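Long-range contacts in SIR4-interacting protein SIF2 (Saccharomyces cerevisiae, PDB 1R5M), which antagonizes telomeric silencing in yeast and is a WD40-repeat subunit of the Set3C corepressor complex: residues Ala265-Ile273 and Cys284-Ala295; Ser207-Val215 and Gly248-Asn256. All coordinates share one frame; numbering follows the deposited sequence.

Interaction 1: Ala265-Ile273 and Cys284-Ala295. Unlike the reference sequence in segment 284-295: Cys284 (reference Ser).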
loop_
_atom_site.group_PDB
_atom_site.type_symbol
_atom_site.label_atom_id
_atom_site.label_comp_id
_atom_site.label_asym_id
_atom_site.label_seq_id
_atom_site.Cartn_x
_atom_site.Cartn_y
_atom_site.Cartn_z
ATOM N N ALA A 265 -6.609 9.788 -3.307
ATOM C CA ALA A 265 -7.920 9.308 -2.876
ATOM C C ALA A 265 -8.146 9.934 -1.513
ATOM O O ALA A 265 -7.190 10.212 -0.781
ATOM C CB ALA A 265 -7.941 7.791 -2.772
ATOM N N SER A 266 -9.407 10.152 -1.161
ATOM C CA SER A 266 -9.718 10.794 0.106
ATOM C C SER A 266 -10.923 10.200 0.819
ATOM O O SER A 266 -11.720 9.468 0.226
ATOM C CB SER A 266 -9.965 12.285 -0.146
ATOM O OG SER A 266 -10.511 12.930 0.992
ATOM N N ASP A 267 -11.038 10.515 2.105
ATOM C CA ASP A 267 -12.167 10.057 2.899
ATOM C C ASP A 267 -13.414 10.723 2.330
ATOM O O ASP A 267 -14.533 10.279 2.597
ATOM C CB ASP A 267 -12.016 10.473 4.366
ATOM C CG ASP A 267 -11.006 9.630 5.121
ATOM O OD1 ASP A 267 -10.402 8.719 4.521
ATOM O OD2 ASP A 267 -10.822 9.884 6.330
ATOM N N ASP A 268 -13.221 11.784 1.545
ATOM C CA ASP A 268 -14.352 12.498 0.958
ATOM C C ASP A 268 -15.048 11.710 -0.145
ATOM O O ASP A 268 -15.993 12.201 -0.764
ATOM C CB ASP A 268 -13.947 13.906 0.459
ATOM C CG ASP A 268 -13.053 13.893 -0.785
ATOM O OD1 ASP A 268 -12.905 12.844 -1.443
ATOM O OD2 ASP A 268 -12.512 14.973 -1.112
ATOM N N GLY A 269 -14.584 10.484 -0.372
ATOM C CA GLY A 269 -15.193 9.622 -1.369
ATOM C C GLY A 269 -14.839 9.877 -2.821
ATOM O O GLY A 269 -15.487 9.337 -3.718
ATOM N N THR A 270 -13.811 10.681 -3.065
ATOM C CA THR A 270 -13.423 10.972 -4.438
ATOM C C THR A 270 -11.967 10.671 -4.732
ATOM O O THR A 270 -11.141 10.540 -3.825
ATOM C CB THR A 270 -13.620 12.459 -4.797
ATOM O OG1 THR A 270 -12.661 13.254 -4.085
ATOM C CG2 THR A 270 -15.026 12.921 -4.444
ATOM N N LEU A 271 -11.682 10.552 -6.021
ATOM C CA LEU A 271 -10.327 10.362 -6.508
ATOM C C LEU A 271 -10.032 11.620 -7.298
ATOM O O LEU A 271 -10.921 12.173 -7.945
ATOM C CB LEU A 271 -10.226 9.193 -7.483
ATOM C CG LEU A 271 -10.481 7.773 -7.007
ATOM C CD1 LEU A 271 -10.201 6.825 -8.165
ATOM C CD2 LEU A 271 -9.591 7.450 -5.817
ATOM N N ARG A 272 -8.795 12.085 -7.234
ATOM C CA ARG A 272 -8.400 13.236 -8.027
ATOM C C ARG A 272 -7.105 12.878 -8.746
ATOM O O ARG A 272 -6.308 12.070 -8.256
ATOM C CB ARG A 272 -8.230 14.485 -7.151
ATOM C CG ARG A 272 -9.563 15.181 -6.839
ATOM C CD ARG A 272 -9.379 16.408 -5.950
ATOM N NE ARG A 272 -10.654 17.018 -5.563
ATOM C CZ ARG A 272 -11.299 17.946 -6.266
ATOM N NH1 ARG A 272 -10.799 18.393 -7.410
ATOM N NH2 ARG A 272 -12.449 18.437 -5.816
ATOM N N ILE A 273 -6.929 13.450 -9.932
ATOM C CA ILE A 273 -5.737 13.228 -10.747
ATOM C C ILE A 273 -5.094 14.601 -10.873
ATOM O O ILE A 273 -5.761 15.566 -11.254
ATOM C CB ILE A 273 -6.101 12.706 -12.161
ATOM C CG1 ILE A 273 -6.911 11.406 -12.061
ATOM C CG2 ILE A 273 -4.832 12.481 -12.970
ATOM C CD1 ILE A 273 -6.176 10.247 -11.413
ATOM N N CYS A 284 -11.522 14.643 -11.348
ATOM C CA CYS A 284 -12.109 14.424 -10.033
ATOM C C CYS A 284 -13.238 13.437 -10.277
ATOM O O CYS A 284 -14.203 13.750 -10.978
ATOM C CB CYS A 284 -12.668 15.712 -9.432
ATOM S SG CYS A 284 -13.301 15.460 -7.746
ATOM N N PHE A 285 -13.105 12.241 -9.714
ATOM C CA PHE A 285 -14.100 11.192 -9.896
ATOM C C PHE A 285 -15.014 10.960 -8.695
ATOM O O PHE A 285 -14.561 10.540 -7.621
ATOM C CB PHE A 285 -13.407 9.869 -10.264
ATOM C CG PHE A 285 -12.654 9.917 -11.564
ATOM C CD1 PHE A 285 -11.276 9.711 -11.595
ATOM C CD2 PHE A 285 -13.320 10.168 -12.759
ATOM C CE1 PHE A 285 -10.573 9.754 -12.799
ATOM C CE2 PHE A 285 -12.626 10.213 -13.967
ATOM C CZ PHE A 285 -11.251 10.006 -13.988
ATOM N N TYR A 286 -16.302 11.234 -8.899
ATOM C CA TYR A 286 -17.335 11.040 -7.884
ATOM C C TYR A 286 -18.037 9.716 -8.160
ATOM O O TYR A 286 -18.147 9.291 -9.308
ATOM C CB TYR A 286 -18.397 12.146 -7.942
ATOM C CG TYR A 286 -17.920 13.527 -7.562
ATOM C CD1 TYR A 286 -17.428 14.405 -8.527
ATOM C CD2 TYR A 286 -17.961 13.955 -6.237
ATOM C CE1 TYR A 286 -16.987 15.682 -8.181
ATOM C CE2 TYR A 286 -17.524 15.225 -5.878
ATOM C CZ TYR A 286 -17.038 16.082 -6.854
ATOM O OH TYR A 286 -16.598 17.336 -6.498
ATOM N N GLY A 287 -18.525 9.079 -7.105
ATOM C CA GLY A 287 -19.223 7.818 -7.278
ATOM C C GLY A 287 -19.274 7.012 -6.000
ATOM O O GLY A 287 -20.335 6.517 -5.607
ATOM N N HIS A 288 -18.125 6.863 -5.351
ATOM C CA HIS A 288 -18.071 6.117 -4.104
ATOM C C HIS A 288 -18.928 6.827 -3.062
ATOM O O HIS A 288 -18.913 8.054 -2.968
ATOM C CB HIS A 288 -16.625 5.997 -3.621
ATOM C CG HIS A 288 -15.845 4.929 -4.324
ATOM N ND1 HIS A 288 -16.195 3.596 -4.266
ATOM C CD2 HIS A 288 -14.729 4.992 -5.088
ATOM C CE1 HIS A 288 -15.326 2.885 -4.962
ATOM N NE2 HIS A 288 -14.426 3.707 -5.472
ATOM N N SER A 289 -19.682 6.050 -2.290
ATOM C CA SER A 289 -20.562 6.613 -1.273
ATOM C C SER A 289 -19.938 6.630 0.115
ATOM O O SER A 289 -20.527 7.145 1.065
ATOM C CB SER A 289 -21.882 5.841 -1.239
ATOM O OG SER A 289 -21.666 4.470 -0.954
ATOM N N GLN A 290 -18.745 6.055 0.232
ATOM C CA GLN A 290 -18.035 6.027 1.502
ATOM C C GLN A 290 -16.545 6.196 1.231
ATOM O O GLN A 290 -16.118 6.236 0.077
ATOM C CB GLN A 290 -18.293 4.712 2.241
ATOM C CG GLN A 290 -19.771 4.404 2.446
ATOM C CD GLN A 290 -20.008 3.230 3.377
ATOM O OE1 GLN A 290 -21.085 2.634 3.378
ATOM N NE2 GLN A 290 -19.006 2.900 4.186
ATOM N N SER A 291 -15.761 6.295 2.299
ATOM C CA SER A 291 -14.321 6.479 2.190
ATOM C C SER A 291 -13.645 5.477 1.265
ATOM O O SER A 291 -13.990 4.294 1.243
ATOM C CB SER A 291 -13.678 6.389 3.575
ATOM O OG SER A 291 -14.196 7.385 4.437
ATOM N N ILE A 292 -12.677 5.965 0.498
ATOM C CA ILE A 292 -11.919 5.117 -0.408
ATOM C C ILE A 292 -10.729 4.580 0.379
ATOM O O ILE A 292 -9.931 5.349 0.919
ATOM C CB ILE A 292 -11.440 5.920 -1.634
ATOM C CG1 ILE A 292 -12.655 6.315 -2.482
ATOM C CG2 ILE A 292 -10.454 5.096 -2.451
ATOM C CD1 ILE A 292 -12.338 7.199 -3.666
ATOM N N VAL A 293 -10.608 3.258 0.447
ATOM C CA VAL A 293 -9.531 2.639 1.210
ATOM C C VAL A 293 -8.252 2.384 0.425
ATOM O O VAL A 293 -7.161 2.408 0.994
ATOM C CB VAL A 293 -10.006 1.317 1.857
ATOM C CG1 VAL A 293 -11.182 1.596 2.786
ATOM C CG2 VAL A 293 -10.404 0.315 0.787
ATOM N N SER A 294 -8.378 2.148 -0.878
ATOM C CA SER A 294 -7.212 1.895 -1.719
ATOM C C SER A 294 -7.494 2.342 -3.146
ATOM O O SER A 294 -8.643 2.359 -3.581
ATOM C CB SER A 294 -6.866 0.399 -1.746
ATOM O OG SER A 294 -6.749 -0.150 -0.444
ATOM N N ALA A 295 -6.438 2.703 -3.870
ATOM C CA ALA A 295 -6.554 3.111 -5.266
ATOM C C ALA A 295 -5.209 2.908 -5.946
ATOM O O ALA A 295 -4.157 3.084 -5.327
ATOM C CB ALA A 295 -6.984 4.571 -5.369
HETATM O O HOH W 1 -15.758 9.414 5.153
HETATM O O HOH W 2 -15.496 8.133 -6.140
HETATM O O HOH W 3 -18.352 10.289 -4.454
#
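Leu271 and Phe285 form an antiparallel hydrogen-bonded pair, in which Phe285 N donates to Leu271 O at 2.8 Å and Leu271 N returns a longer bond to Phe285 O; Arg272 and Cys284 follow as a non-hydrogen-bonded pair. The sulfur of Cys284 sits over the centre of the Arg272 guanidinium, SG 3.5 Å from CZ, while NH1 is held by Ser281 OG. With an alanine in place of Arg272, Cys284 SG would probably lose the flat group it covers and Ser281 OG the bond to NH1. Next along, Thr270 lies alongside Tyr286, its CG2 3.6 Å from CD2 of the ring. A chi1 of 70° turns Thr270 OG1 back to Asp268 OD1, which also accepts from Thr270 N and so closes an Asx turn. Leu271 CD2 presses closely on Ile292 CD1 (3.5 Å), the two side chains crossing at about a right angle, while Ala265 CB rests on Ile292 CG2 at 3.7 Å. The carbonyl of Gly269 holds one water shared with Phe285 O and His288 N and another shared with Gly287 N and His288 O. His288 itself bonds to Ser305 and Asp309, an Asp-His-Ser grouping familiar from WD40 blades. Segment 284-295 thus leads from the outermost strand 283-285 of one blade into strand 292-298 of the next, which pairs with strand 302-307.

Interaction 2: Ser207-Val215 and Gly248-Asn256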
loop_
_atom_site.group_PDB
_atom_site.type_symbol
_atom_site.label_atom_id
_atom_site.label_comp_id
_atom_site.label_asym_id
_atom_site.label_seq_id
_atom_site.Cartn_x
_atom_site.Cartn_y
_atom_site.Cartn_z
ATOM N N SER A 207 -6.684 13.041 11.963
ATOM C CA SER A 207 -5.711 12.644 10.952
ATOM C C SER A 207 -5.856 13.450 9.664
ATOM O O SER A 207 -6.967 13.763 9.234
ATOM C CB SER A 207 -5.868 11.154 10.637
ATOM O OG SER A 207 -5.008 10.758 9.580
ATOM N N LEU A 208 -4.722 13.785 9.056
ATOM C CA LEU A 208 -4.711 14.532 7.802
ATOM C C LEU A 208 -4.668 13.546 6.643
ATOM O O LEU A 208 -4.912 13.909 5.493
ATOM C CB LEU A 208 -3.476 15.429 7.722
ATOM C CG LEU A 208 -3.312 16.507 8.788
ATOM C CD1 LEU A 208 -2.054 17.304 8.487
ATOM C CD2 LEU A 208 -4.534 17.414 8.806
ATOM N N GLY A 209 -4.350 12.296 6.958
ATOM C CA GLY A 209 -4.250 11.277 5.932
ATOM C C GLY A 209 -3.269 10.197 6.346
ATOM O O GLY A 209 -2.624 10.308 7.391
ATOM N N VAL A 210 -3.132 9.167 5.518
ATOM C CA VAL A 210 -2.257 8.049 5.843
ATOM C C VAL A 210 -1.317 7.607 4.725
ATOM O O VAL A 210 -0.886 6.455 4.693
ATOM C CB VAL A 210 -3.095 6.831 6.280
ATOM C CG1 VAL A 210 -3.846 7.148 7.569
ATOM C CG2 VAL A 210 -4.086 6.461 5.179
ATOM N N ASP A 211 -1.002 8.509 3.803
ATOM C CA ASP A 211 -0.098 8.156 2.712
ATOM C C ASP A 211 0.755 9.360 2.327
ATOM O O ASP A 211 0.402 10.502 2.619
ATOM C CB ASP A 211 -0.905 7.681 1.492
ATOM C CG ASP A 211 -0.148 6.674 0.632
ATOM O OD1 ASP A 211 1.010 6.344 0.966
ATOM O OD2 ASP A 211 -0.724 6.205 -0.378
ATOM N N VAL A 212 1.895 9.080 1.697
ATOM C CA VAL A 212 2.821 10.097 1.198
ATOM C C VAL A 212 3.327 9.526 -0.128
ATOM O O VAL A 212 3.109 8.351 -0.414
ATOM C CB VAL A 212 4.021 10.325 2.149
ATOM C CG1 VAL A 212 3.532 10.852 3.495
ATOM C CG2 VAL A 212 4.802 9.036 2.323
ATOM N N GLU A 213 4.006 10.330 -0.940
ATOM C CA GLU A 213 4.464 9.818 -2.227
ATOM C C GLU A 213 5.534 10.682 -2.883
ATOM O O GLU A 213 5.521 11.902 -2.749
ATOM C CB GLU A 213 3.258 9.691 -3.179
ATOM C CG GLU A 213 3.590 9.223 -4.594
ATOM C CD GLU A 213 3.953 7.748 -4.663
ATOM O OE1 GLU A 213 4.533 7.232 -3.684
ATOM O OE2 GLU A 213 3.673 7.106 -5.697
ATOM N N TRP A 214 6.464 10.039 -3.583
ATOM C CA TRP A 214 7.510 10.763 -4.300
ATOM C C TRP A 214 6.956 11.080 -5.683
ATOM O O TRP A 214 6.313 10.231 -6.301
ATOM C CB TRP A 214 8.772 9.905 -4.461
ATOM C CG TRP A 214 9.559 9.734 -3.206
ATOM C CD1 TRP A 214 9.411 8.752 -2.271
ATOM C CD2 TRP A 214 10.601 10.593 -2.729
ATOM N NE1 TRP A 214 10.297 8.948 -1.236
ATOM C CE2 TRP A 214 11.040 10.071 -1.493
ATOM C CE3 TRP A 214 11.208 11.755 -3.228
ATOM C CZ2 TRP A 214 12.060 10.674 -0.743
ATOM C CZ3 TRP A 214 12.224 12.355 -2.482
ATOM C CH2 TRP A 214 12.638 11.811 -1.253
ATOM N N VAL A 215 7.206 12.290 -6.173
ATOM C CA VAL A 215 6.715 12.668 -7.497
ATOM C C VAL A 215 7.857 13.014 -8.444
ATOM O O VAL A 215 7.634 13.438 -9.581
ATOM C CB VAL A 215 5.721 13.850 -7.419
ATOM C CG1 VAL A 215 4.510 13.442 -6.600
ATOM C CG2 VAL A 215 6.388 15.072 -6.812
ATOM N N GLY A 248 -11.470 16.036 2.650
ATOM C CA GLY A 248 -11.289 15.117 3.756
ATOM C C GLY A 248 -9.885 14.544 3.764
ATOM O O GLY A 248 -9.123 14.791 2.831
ATOM N N PRO A 249 -9.514 13.776 4.801
ATOM C CA PRO A 249 -8.178 13.179 4.896
ATOM C C PRO A 249 -7.757 12.436 3.628
ATOM O O PRO A 249 -8.588 11.846 2.931
ATOM C CB PRO A 249 -8.304 12.254 6.100
ATOM C CG PRO A 249 -9.248 13.018 6.986
ATOM C CD PRO A 249 -10.307 13.471 6.007
ATOM N N ILE A 250 -6.460 12.471 3.341
ATOM C CA ILE A 250 -5.903 11.821 2.161
ATOM C C ILE A 250 -5.541 10.376 2.493
ATOM O O ILE A 250 -4.679 10.118 3.332
ATOM C CB ILE A 250 -4.647 12.578 1.673
ATOM C CG1 ILE A 250 -4.991 14.051 1.419
ATOM C CG2 ILE A 250 -4.106 11.931 0.410
ATOM C CD1 ILE A 250 -6.098 14.269 0.392
ATOM N N SER A 251 -6.202 9.438 1.822
ATOM C CA SER A 251 -5.991 8.014 2.069
ATOM C C SER A 251 -5.012 7.340 1.114
ATOM O O SER A 251 -4.434 6.303 1.443
ATOM C CB SER A 251 -7.334 7.284 2.003
ATOM O OG SER A 251 -7.953 7.484 0.742
ATOM N N VAL A 252 -4.828 7.926 -0.064
ATOM C CA VAL A 252 -3.941 7.344 -1.065
ATOM C C VAL A 252 -3.227 8.402 -1.893
ATOM O O VAL A 252 -3.827 9.397 -2.287
ATOM C CB VAL A 252 -4.730 6.467 -2.076
ATOM C CG1 VAL A 252 -3.768 5.807 -3.062
ATOM C CG2 VAL A 252 -5.565 5.424 -1.340
ATOM N N LEU A 253 -1.946 8.167 -2.154
ATOM C CA LEU A 253 -1.141 9.042 -3.002
ATOM C C LEU A 253 -0.262 8.111 -3.832
ATOM O O LEU A 253 0.606 7.420 -3.297
ATOM C CB LEU A 253 -0.285 10.003 -2.168
ATOM C CG LEU A 253 -1.071 11.140 -1.505
ATOM C CD1 LEU A 253 -0.172 11.877 -0.537
ATOM C CD2 LEU A 253 -1.609 12.098 -2.568
ATOM N N GLU A 254 -0.523 8.081 -5.137
ATOM C CA GLU A 254 0.208 7.228 -6.070
ATOM C C GLU A 254 0.619 7.995 -7.317
ATOM O O GLU A 254 -0.229 8.469 -8.081
ATOM C CB GLU A 254 -0.658 6.036 -6.489
ATOM C CG GLU A 254 -0.938 5.022 -5.389
ATOM C CD GLU A 254 0.278 4.182 -5.040
ATOM O OE1 GLU A 254 1.304 4.293 -5.745
ATOM O OE2 GLU A 254 0.202 3.407 -4.066
ATOM N N PHE A 255 1.925 8.110 -7.528
ATOM C CA PHE A 255 2.442 8.819 -8.689
ATOM C C PHE A 255 2.789 7.843 -9.808
ATOM O O PHE A 255 3.384 6.791 -9.566
ATOM C CB PHE A 255 3.693 9.618 -8.306
ATOM C CG PHE A 255 4.238 10.464 -9.422
ATOM C CD1 PHE A 255 3.551 11.593 -9.859
ATOM C CD2 PHE A 255 5.443 10.133 -10.035
ATOM C CE1 PHE A 255 4.057 12.386 -10.893
ATOM C CE2 PHE A 255 5.957 10.918 -11.067
ATOM C CZ PHE A 255 5.264 12.044 -11.495
ATOM N N ASN A 256 2.406 8.200 -11.028
ATOM C CA ASN A 256 2.684 7.393 -12.212
ATOM C C ASN A 256 3.863 8.089 -12.899
ATOM O O ASN A 256 3.727 9.196 -13.421
ATOM C CB ASN A 256 1.431 7.361 -13.101
ATOM C CG ASN A 256 1.610 6.533 -14.363
ATOM O OD1 ASN A 256 0.687 5.835 -14.795
ATOM N ND2 ASN A 256 2.782 6.623 -14.974
HETATM O O HOH W 4 0.370 4.131 -1.570
HETATM O O HOH W 5 -2.755 4.288 0.698
HETATM O O HOH W 6 3.511 4.521 -4.158
#
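Asp211 and Glu213 reach across to take backbone N-H groups of strand 250-256. Asp211 OD2 accepts from Leu253 N at 2.9 Å, the donor standing above the carboxylate plane, whereas Glu213 OE2 offers its anti lone pair to Phe255 N in a nearly straight bond of 2.7 Å (176°). Glu213 CB lies 3.7 Å from Leu253 CB; from there CG anti to the backbone N and a bend at chi2 (73°) bring the carboxylate to Phe255 N. Just beyond, the chain at Val215 passes over the phenyl ring: Val215 CA lies 3.8 Å from the centroid of the Phe255 ring in a CH-pi contact, and Val215 CG1 touches Phe255 CD1 at 3.9 Å. At the other end the backbones meet directly, Ile250 N donating to Leu208 O at 3.0 Å, and the neighbouring Gly209 has backbone angles that call for glycine.

Further out, one water joins Asp211 OD2 to Glu254 OE2 and a second joins Asp211 OD2 to Ser251 O. Lys156 makes salt bridges to Asp211 OD1 and Glu213 OE1 and so probably helps to position both carboxylates, and Ser154 OG also bonds to Asp211 OD1. Beyond the bridge at Gly209 and Ile250, carboxylates rather than backbone carbonyls take the N-H groups of Leu253 and Phe255 at this junction between the WD 4 and WD 5 blades. With Glu254 OE1 only 3.7 Å from Glu213 OE2, negative charge accumulates here; Lys156 and the donated N-H groups probably offset much of it.

Overall arrangement
The two contacts lie about 12 Å apart, centre to centre, on the same side of the chain's centre, at successive blade junctions of a WD40 propeller built from eight repeats. Interaction 2 comes first along the chain and joins WD 4 to WD 5; interaction 1 follows and joins WD 5 to WD 6. They share the four-stranded antiparallel sheet of strands 250-256, 261-266, 271-274 and 283-285, where strands 250-256 and 261-266 are neighbours, and Ser251 N lies 2.9 Å from Ala265 O, a probable hydrogen bond between the two sites. One blade is thus tied to its predecessor through its first strand and to its successor through its later strands, contributing to the closed propeller ring.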